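PDB 3QKX: uncharacterized HTH-type transcriptional regulator HI_0893 from Haemophilus influenzae, which probably binds regulatory DNA as a TetR-family transcription factor, though it remains uncharacterized. Local coordinates for residues E11-A16 with K36-A41; L55-A60 with S111-K116; Q87-I92 with K154-L159. One frame throughout, in Å; residues are numbered along the deposited sequence. Where two conformers were deposited one is given.

Contact 1. Residues E11-A16 with K36-A41; sequences EQIFSA and KEANVA
Gln-12 meets Ala-38 through an extended side chain: CG lies anti to the backbone N (chi1 -165°) and CD continues the chain outward (chi2 177°), carrying the amide across to the end of helix 31-38. There Gln-12 NE2 donates to Ala-38 O at 2.8 Å. The N-H points almost straight at the acceptor (173°), the oxygen lies in the plane of the glutamine amide, and the donor sits nearly along the C=O axis. Gln-12 and Val-40 reach toward each other tip to tip, with Gln-12 NE2 3.6 Å from Val-40 CG1. Beside this bond Ala-16 CB touches Ala-38 CB at 3.7 Å, and the aliphatic parts of Glu-37 and Ile-13 gather round the two alanines. Glu-37 CG lies 3.7 Å from Ala-16 CB, and Ile-13 CG1 is 4.1 Å from Ala-38 CB, with Val-40 CG2 a little farther off. The carboxylate of Glu-37 turns to another partner, Arg-19, with which OE2 forms a salt bridge. The chain leaves the helix at Asn-39 with positive phi, in a Schellman motif, and this bend brings Val-40 back against helix 6-23. The Gln-12 amide thus supplies an N-H to a carbonyl at the end of helix 31-38, helping to fix how that end sits on helix 6-23, while the alanine methyls allow the close spacing.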
loop_
_atom_site.group_PDB
_atom_site.type_symbol
_atom_site.label_atom_id
_atom_site.label_comp_id
_atom_site.label_asym_id
_atom_site.label_seq_id
_atom_site.Cartn_x
_atom_site.Cartn_y
_atom_site.Cartn_z
ATOM N N GLU A 11 17.861 -7.917 18.255
ATOM C CA GLU A 11 16.453 -8.192 17.932
ATOM C C GLU A 11 15.429 -7.679 19.017
ATOM O O GLU A 11 14.351 -7.323 18.764
ATOM C CB GLU A 11 16.246 -9.697 17.659
ATOM C CG GLU A 11 14.797 -10.106 17.228
ATOM C CD GLU A 11 14.268 -9.317 16.036
ATOM O OE1 GLU A 11 15.045 -9.062 15.085
ATOM O OE2 GLU A 11 13.067 -8.970 16.040
ATOM N N GLN A 12 15.983 -7.755 20.282
ATOM C CA GLN A 12 15.301 -7.122 21.409
ATOM C C GLN A 12 15.046 -5.646 21.105
ATOM O O GLN A 12 13.941 -5.167 21.263
ATOM C CB GLN A 12 16.141 -7.284 22.687
ATOM C CG GLN A 12 15.400 -7.006 23.992
ATOM C CD GLN A 12 16.276 -7.265 25.213
ATOM O OE1 GLN A 12 17.032 -8.227 25.244
ATOM N NE2 GLN A 12 16.172 -6.398 26.225
ATOM N N ILE A 13 16.064 -4.957 20.608
ATOM C CA ILE A 13 15.948 -3.544 20.253
ATOM C C ILE A 13 15.086 -3.348 18.995
ATOM O O ILE A 13 14.259 -2.429 18.948
ATOM C CB ILE A 13 17.343 -2.882 20.085
ATOM C CG1 ILE A 13 18.068 -2.815 21.448
ATOM C CG2 ILE A 13 17.223 -1.484 19.520
ATOM C CD1 ILE A 13 19.614 -2.713 21.359
ATOM N N PHE A 14 15.245 -4.217 17.997
ATOM C CA PHE A 14 14.479 -4.071 16.759
ATOM C C PHE A 14 12.978 -4.270 17.007
ATOM O O PHE A 14 12.164 -3.490 16.534
ATOM C CB PHE A 14 14.966 -5.044 15.670
ATOM C CG PHE A 14 16.357 -4.754 15.134
ATOM C CD1 PHE A 14 16.789 -3.455 14.872
ATOM C CD2 PHE A 14 17.207 -5.806 14.828
ATOM C CE1 PHE A 14 18.056 -3.221 14.373
ATOM C CE2 PHE A 14 18.484 -5.577 14.318
ATOM C CZ PHE A 14 18.906 -4.289 14.083
ATOM N N SER A 15 12.641 -5.310 17.766
ATOM C CA SER A 15 11.281 -5.547 18.238
ATOM C C SER A 15 10.672 -4.302 18.884
ATOM O O SER A 15 9.525 -3.974 18.643
ATOM C CB SER A 15 11.288 -6.703 19.248
ATOM O OG SER A 15 10.067 -6.776 19.976
ATOM N N ALA A 16 11.453 -3.640 19.728
ATOM C CA ALA A 16 11.021 -2.417 20.387
ATOM C C ALA A 16 10.904 -1.259 19.415
ATOM O O ALA A 16 10.096 -0.391 19.617
ATOM C CB ALA A 16 12.006 -2.056 21.551
ATOM N N LYS A 36 14.413 2.484 26.617
ATOM C CA LYS A 36 13.402 2.266 27.663
ATOM C C LYS A 36 12.423 1.194 27.210
ATOM O O LYS A 36 12.123 0.261 27.955
ATOM C CB LYS A 36 12.645 3.569 28.007
ATOM N N GLU A 37 11.979 1.310 25.960
ATOM C CA GLU A 37 11.067 0.341 25.357
ATOM C C GLU A 37 11.687 -1.047 25.263
ATOM O O GLU A 37 10.997 -2.036 25.467
ATOM C CB GLU A 37 10.612 0.823 23.959
ATOM C CG GLU A 37 9.500 -0.007 23.293
ATOM C CD GLU A 37 8.230 -0.149 24.150
ATOM O OE1 GLU A 37 7.870 0.812 24.863
ATOM O OE2 GLU A 37 7.603 -1.231 24.112
ATOM N N ALA A 38 12.989 -1.114 24.983
ATOM C CA ALA A 38 13.676 -2.407 24.844
ATOM C C ALA A 38 14.141 -3.013 26.172
ATOM O O ALA A 38 14.540 -4.169 26.189
ATOM C CB ALA A 38 14.860 -2.281 23.873
ATOM N N ASN A 39 14.091 -2.240 27.270
ATOM C CA ASN A 39 14.619 -2.672 28.570
ATOM C C ASN A 39 16.152 -2.893 28.498
ATOM O O ASN A 39 16.682 -3.878 29.009
ATOM C CB ASN A 39 13.861 -3.926 29.070
ATOM C CG ASN A 39 13.749 -3.998 30.604
ATOM O OD1 ASN A 39 14.531 -3.386 31.351
ATOM N ND2 ASN A 39 12.758 -4.753 31.074
ATOM N N VAL A 40 16.838 -1.959 27.840
ATOM C CA VAL A 40 18.280 -1.927 27.789
ATOM C C VAL A 40 18.779 -0.572 28.278
ATOM O O VAL A 40 18.100 0.432 28.121
ATOM C CB VAL A 40 18.824 -2.193 26.363
ATOM C CG1 VAL A 40 18.401 -3.544 25.890
ATOM C CG2 VAL A 40 18.375 -1.142 25.425
ATOM N N ALA A 41 19.963 -0.561 28.879
ATOM C CA ALA A 41 20.582 0.664 29.349
ATOM C C ALA A 41 20.911 1.584 28.198
ATOM O O ALA A 41 21.321 1.115 27.142
ATOM C CB ALA A 41 21.876 0.330 30.120
#

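Contact 2. Residues L55-A60 with S111-K116; sequences LLEQFA and SLPNFK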
loop_
_atom_site.group_PDB
_atom_site.type_symbol
_atom_site.label_atom_id
_atom_site.label_comp_id
_atom_site.label_asym_id
_atom_site.label_seq_id
_atom_site.Cartn_x
_atom_site.Cartn_y
_atom_site.Cartn_z
ATOM N N LEU A 55 20.974 2.767 13.380
ATOM C CA LEU A 55 19.903 1.911 13.907
ATOM C C LEU A 55 18.861 1.607 12.846
ATOM O O LEU A 55 18.616 0.450 12.532
ATOM C CB LEU A 55 19.222 2.561 15.125
ATOM C CG LEU A 55 18.336 1.657 15.997
ATOM C CD1 LEU A 55 18.306 2.157 17.459
ATOM C CD2 LEU A 55 16.937 1.554 15.454
ATOM N N LEU A 56 18.255 2.643 12.287
ATOM C CA LEU A 56 17.183 2.452 11.306
ATOM C C LEU A 56 17.653 1.775 9.994
ATOM O O LEU A 56 16.869 1.076 9.361
ATOM C CB LEU A 56 16.481 3.777 11.013
ATOM C CG LEU A 56 15.753 4.476 12.180
ATOM C CD1 LEU A 56 15.009 5.707 11.647
ATOM C CD2 LEU A 56 14.792 3.570 12.916
ATOM N N GLU A 57 18.927 1.954 9.622
ATOM C CA GLU A 57 19.529 1.203 8.502
ATOM C C GLU A 57 19.489 -0.299 8.751
ATOM O O GLU A 57 18.954 -1.049 7.936
ATOM C CB GLU A 57 20.990 1.625 8.238
ATOM C CG GLU A 57 21.170 3.011 7.601
ATOM C CD GLU A 57 22.405 3.113 6.696
ATOM O OE1 GLU A 57 22.421 2.471 5.619
ATOM O OE2 GLU A 57 23.346 3.860 7.048
ATOM N N GLN A 58 20.064 -0.730 9.870
ATOM C CA GLN A 58 20.110 -2.160 10.220
ATOM C C GLN A 58 18.702 -2.736 10.421
ATOM O O GLN A 58 18.444 -3.887 10.048
ATOM C CB GLN A 58 20.976 -2.402 11.467
ATOM C CG GLN A 58 22.484 -2.238 11.220
ATOM C CD GLN A 58 23.339 -2.544 12.464
ATOM O OE1 GLN A 58 23.061 -3.491 13.218
ATOM N NE2 GLN A 58 24.390 -1.743 12.674
ATOM N N PHE A 59 17.805 -1.928 10.991
ATOM C CA PHE A 59 16.411 -2.301 11.158
ATOM C C PHE A 59 15.756 -2.605 9.816
ATOM O O PHE A 59 15.070 -3.616 9.682
ATOM C CB PHE A 59 15.663 -1.174 11.863
ATOM C CG PHE A 59 14.181 -1.420 12.025
ATOM C CD1 PHE A 59 13.704 -2.262 13.018
ATOM C CD2 PHE A 59 13.270 -0.780 11.212
ATOM C CE1 PHE A 59 12.339 -2.460 13.198
ATOM C CE2 PHE A 59 11.905 -0.985 11.375
ATOM C CZ PHE A 59 11.443 -1.827 12.378
ATOM N N ALA A 60 15.971 -1.724 8.838
ATOM C CA ALA A 60 15.523 -1.954 7.457
ATOM C C ALA A 60 15.952 -3.323 6.965
ATOM O O ALA A 60 15.118 -4.102 6.515
ATOM C CB ALA A 60 16.067 -0.877 6.527
ATOM N N SER A 111 10.001 5.129 4.152
ATOM C CA SER A 111 10.832 6.282 4.555
ATOM C C SER A 111 12.231 5.918 5.123
ATOM O O SER A 111 13.054 6.817 5.333
ATOM C CB SER A 111 10.086 7.146 5.583
ATOM O OG SER A 111 8.846 7.602 5.072
ATOM N N LEU A 112 12.494 4.629 5.385
ATOM C CA LEU A 112 13.778 4.214 5.975
ATOM C C LEU A 112 14.917 4.301 4.949
ATOM O O LEU A 112 14.700 4.011 3.771
ATOM C CB LEU A 112 13.703 2.772 6.508
ATOM C CG LEU A 112 12.765 2.472 7.684
ATOM C CD1 LEU A 112 12.645 0.969 7.890
ATOM C CD2 LEU A 112 13.256 3.141 8.937
ATOM N N PRO A 113 16.135 4.686 5.399
ATOM C CA PRO A 113 17.318 4.606 4.538
ATOM C C PRO A 113 17.898 3.174 4.527
ATOM O O PRO A 113 18.404 2.752 5.557
ATOM C CB PRO A 113 18.304 5.583 5.204
ATOM C CG PRO A 113 17.920 5.625 6.638
ATOM C CD PRO A 113 16.463 5.241 6.734
ATOM N N ASN A 114 17.841 2.406 3.428
ATOM C CA ASN A 114 17.253 2.756 2.129
ATOM C C ASN A 114 16.307 1.637 1.679
ATOM O O ASN A 114 16.760 0.590 1.211
ATOM C CB ASN A 114 18.359 2.963 1.085
ATOM C CG ASN A 114 19.400 3.978 1.522
ATOM O OD1 ASN A 114 19.148 5.180 1.521
ATOM N ND2 ASN A 114 20.580 3.496 1.880
ATOM N N PHE A 115 14.996 1.852 1.828
ATOM C CA PHE A 115 13.974 0.893 1.326
ATOM C C PHE A 115 13.904 0.868 -0.224
ATOM O O PHE A 115 13.286 -0.036 -0.813
ATOM C CB PHE A 115 12.584 1.200 1.929
ATOM C CG PHE A 115 11.626 0.029 1.897
ATOM N N LYS A 116 14.506 1.883 -0.866
ATOM C CA LYS A 116 14.811 1.862 -2.305
ATOM C C LYS A 116 16.047 1.003 -2.602
ATOM O O LYS A 116 15.948 -0.028 -3.288
ATOM C CB LYS A 116 15.043 3.295 -2.820
#
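Leu-112 and Leu-56 cross at about a right angle, and the two methyls of Leu-112 serve different neighbours on helix 52-72. CD2 goes to Leu-56, approaching its CB at 3.9 Å and its CD1 at 4.1 Å. CD1 goes to Phe-59, whose ring it meets at the edge, near the ring plane, 3.8 Å from CD2 of the phenylalanine. These two side chains are oblique to each other. Chi1 of Phe-59 (177°) swings CG anti to the backbone N, and chi2 (78°) turns the ring so that its CD2 edge meets the leucine methyl. Ala-60 CB stands 4.1 Å from Leu-112 CD1, completing the apolar patch. Next along the loop, Pro-113 contributes its carbonyl: the oxygen takes a CA-H...O contact from Glu-57 CA at 3.5 Å and lies 3.4 Å from Glu-57 CG. A cis peptide follows Pro-113, leading into Asn-114. No hydrogen bond joins the two segments, so the evidence is for van der Waals contact with a C-H...O component. Beyond it, Leu-56 rests on Leu-26 and Leu-29, while Phe-59 also packs on Thr-17 and Met-21 of helix 6-23. The arrangement belongs to the domain junction of the TetR fold, where the helix leading out of the DNA-binding domain meets a loop of the C-terminal domain.

Contact 3. Residues Q87-I92 with K154-L159; sequences QMWKNI and KTAINL. With SO4 (sulfate ion), chain F.
Trp-89 lays one indole face over Ala-156, whose CB stands 3.5 Å from the centroid of the five-membered ring and 14° off its normal, a CH-pi contact. At the ring edge, Trp-89 NE1 donates to Thr-155 OG1 at 3.0 Å with an N-H...O angle of 166°, and the hydroxyl oxygen lies in the indole plane. Also at the edge, Leu-159 CD2 meets Trp-89 CH2 at 3.9 Å. Ile-92, one turn on from Trp-89, brings CG2 to Ala-156 CB at 3.9 Å and to Ile-157 CG1 at 3.8 Å, so the alanine methyl touches both Trp-89 and Ile-92. In the next shell, Thr-155 OG1 is also bonded to Ser-152 O, which helps fix the hydroxyl that receives the indole N-H. Trp-93 meets the ring of Trp-89 as well, and Leu-153 touches both Trp-89 and Ile-92. Separately, within helix 81-98, Gln-87 NE2 bonds Asn-91 OD1 at 2.9 Å. The segments run nearly parallel, their axes 23° apart and 8.8 Å at closest approach. Val-178 and Ile-179 of helix 172-184 also pack on Trp-89. Helix 154-165 faces the second subunit, Asn-158 bonding Asn-158 of that subunit and Leu-159 resting on its Ile-147, and helix 81-98 packs on it from within the chain.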
loop_
_atom_site.group_PDB
_atom_site.type_symbol
_atom_site.label_atom_id
_atom_site.label_comp_id
_atom_site.label_asym_id
_atom_site.label_seq_id
_atom_site.Cartn_x
_atom_site.Cartn_y
_atom_site.Cartn_z
ATOM N N GLN A 87 0.868 -21.186 -1.025
ATOM C CA GLN A 87 1.646 -21.187 0.225
ATOM C C GLN A 87 2.212 -19.803 0.512
ATOM O O GLN A 87 2.136 -19.333 1.632
ATOM C CB GLN A 87 2.793 -22.181 0.137
ATOM C CG GLN A 87 3.607 -22.370 1.439
ATOM C CD GLN A 87 2.767 -22.968 2.533
ATOM O OE1 GLN A 87 2.355 -24.103 2.432
ATOM N NE2 GLN A 87 2.452 -22.181 3.546
HETATM N N MSE A 88 2.803 -19.175 -0.499
HETATM C CA MSE A 88 3.399 -17.851 -0.324
HETATM C C MSE A 88 2.334 -16.824 0.044
HETATM O O MSE A 88 2.574 -15.963 0.874
HETATM C CB MSE A 88 4.157 -17.402 -1.587
HETATM C CG MSE A 88 5.518 -18.039 -1.736
HETATM SE SE MSE A 88 6.542 -17.231 -3.199
HETATM C CE MSE A 88 5.503 -17.865 -4.730
ATOM N N TRP A 89 1.161 -16.914 -0.571
ATOM C CA TRP A 89 0.049 -16.013 -0.233
ATOM C C TRP A 89 -0.323 -16.159 1.242
ATOM O O TRP A 89 -0.422 -15.179 1.959
ATOM C CB TRP A 89 -1.174 -16.315 -1.109
ATOM C CG TRP A 89 -2.142 -15.188 -1.170
ATOM C CD1 TRP A 89 -2.238 -14.263 -2.149
ATOM C CD2 TRP A 89 -3.149 -14.870 -0.215
ATOM N NE1 TRP A 89 -3.227 -13.364 -1.861
ATOM C CE2 TRP A 89 -3.795 -13.706 -0.667
ATOM C CE3 TRP A 89 -3.556 -15.440 1.004
ATOM C CZ2 TRP A 89 -4.825 -13.125 0.015
ATOM C CZ3 TRP A 89 -4.563 -14.846 1.686
ATOM C CH2 TRP A 89 -5.203 -13.696 1.188
ATOM N N LYS A 90 -0.511 -17.401 1.678
ATOM C CA LYS A 90 -0.913 -17.710 3.046
ATOM C C LYS A 90 0.166 -17.316 4.039
ATOM O O LYS A 90 -0.126 -16.816 5.145
ATOM C CB LYS A 90 -1.191 -19.208 3.196
ATOM C CG LYS A 90 -2.394 -19.716 2.420
ATOM C CD LYS A 90 -2.294 -21.208 2.235
ATOM C CE LYS A 90 -3.058 -21.986 3.315
ATOM N NZ LYS A 90 -2.927 -23.467 3.132
ATOM N N ASN A 91 1.423 -17.547 3.661
ATOM C CA ASN A 91 2.534 -17.127 4.504
ATOM C C ASN A 91 2.451 -15.639 4.797
ATOM O O ASN A 91 2.588 -15.238 5.936
ATOM C CB ASN A 91 3.881 -17.387 3.852
ATOM C CG ASN A 91 4.245 -18.873 3.759
ATOM O OD1 ASN A 91 3.720 -19.708 4.476
ATOM N ND2 ASN A 91 5.135 -19.189 2.829
ATOM N N ILE A 92 2.203 -14.828 3.767
ATOM C CA ILE A 92 2.123 -13.389 3.952
ATOM C C ILE A 92 0.908 -13.022 4.777
ATOM O O ILE A 92 1.005 -12.196 5.675
ATOM C CB ILE A 92 2.047 -12.634 2.605
ATOM C CG1 ILE A 92 3.337 -12.815 1.809
ATOM C CG2 ILE A 92 1.819 -11.152 2.833
ATOM C CD1 ILE A 92 3.308 -12.095 0.415
ATOM N N LYS A 154 0.663 -9.279 -4.136
ATOM C CA LYS A 154 0.324 -7.990 -3.551
ATOM C C LYS A 154 -1.033 -7.993 -2.890
ATOM O O LYS A 154 -1.189 -7.302 -1.913
ATOM C CB LYS A 154 0.392 -6.894 -4.597
ATOM C CG LYS A 154 0.179 -5.475 -4.100
ATOM C CD LYS A 154 1.125 -5.078 -3.000
ATOM C CE LYS A 154 1.060 -3.584 -2.724
ATOM N NZ LYS A 154 1.926 -3.173 -1.578
ATOM N N THR A 155 -2.000 -8.765 -3.414
ATOM C CA THR A 155 -3.350 -8.845 -2.831
ATOM C C THR A 155 -3.329 -9.267 -1.352
ATOM O O THR A 155 -4.059 -8.720 -0.532
ATOM C CB THR A 155 -4.257 -9.819 -3.608
ATOM O OG1 THR A 155 -3.586 -11.088 -3.780
ATOM C CG2 THR A 155 -4.657 -9.232 -4.978
ATOM N N ALA A 156 -2.434 -10.188 -1.015
ATOM C CA ALA A 156 -2.289 -10.647 0.358
ATOM C C ALA A 156 -2.007 -9.481 1.277
ATOM O O ALA A 156 -2.671 -9.333 2.318
ATOM C CB ALA A 156 -1.225 -11.654 0.457
ATOM N N ILE A 157 -1.120 -8.592 0.846
ATOM C CA ILE A 157 -0.743 -7.430 1.650
ATOM C C ILE A 157 -1.865 -6.412 1.697
ATOM O O ILE A 157 -2.133 -5.841 2.739
ATOM C CB ILE A 157 0.539 -6.742 1.119
ATOM C CG1 ILE A 157 1.719 -7.724 1.127
ATOM C CG2 ILE A 157 0.858 -5.498 1.947
ATOM C CD1 ILE A 157 2.905 -7.303 0.259
ATOM N N ASN A 158 -2.507 -6.166 0.564
ATOM C CA ASN A 158 -3.571 -5.182 0.497
ATOM C C ASN A 158 -4.813 -5.631 1.314
ATOM O O ASN A 158 -5.504 -4.797 1.943
ATOM C CB ASN A 158 -3.954 -4.883 -0.984
ATOM C CG ASN A 158 -2.970 -3.906 -1.682
ATOM O OD1 ASN A 158 -2.244 -3.185 -1.027
ATOM N ND2 ASN A 158 -2.977 -3.885 -3.016
ATOM N N LEU A 159 -5.089 -6.936 1.305
ATOM C CA LEU A 159 -6.234 -7.473 2.023
ATOM C C LEU A 159 -6.050 -7.358 3.537
ATOM O O LEU A 159 -6.946 -6.895 4.232
ATOM C CB LEU A 159 -6.492 -8.925 1.626
ATOM C CG LEU A 159 -7.863 -9.476 1.993
ATOM C CD1 LEU A 159 -9.003 -8.680 1.301
ATOM C CD2 LEU A 159 -7.929 -10.906 1.613
HETATM S S SO4 F . -4.309 -27.298 2.256
HETATM O O1 SO4 F . -2.843 -27.344 2.253
HETATM O O2 SO4 F . -4.839 -27.344 0.892
HETATM O O3 SO4 F . -4.745 -26.072 2.933
HETATM O O4 SO4 F . -4.848 -28.444 2.981
#

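In the fold
The contacts trace the chain from the predicted DNA-binding end toward the dimer interface. Contact 1 closes within the predicted DNA-binding domain before contact 2 opens; contacts 2 and 3 then cross along the chain, 87-92 falling between 55-60 and 111-116, without touching. Contacts 1 and 2, with centres about 17 Å apart, touch directly, Phe-14 of helix 6-23 packing against helix 52-72. Contact 3 lies on the opposite side of the chain's centre from both, its centre about 23 Å from that of contact 2 and about 29 Å from that of contact 1. Contact 2 joins the two domains, a plausible route by which changes in the C-terminal domain could reach the DNA-binding one.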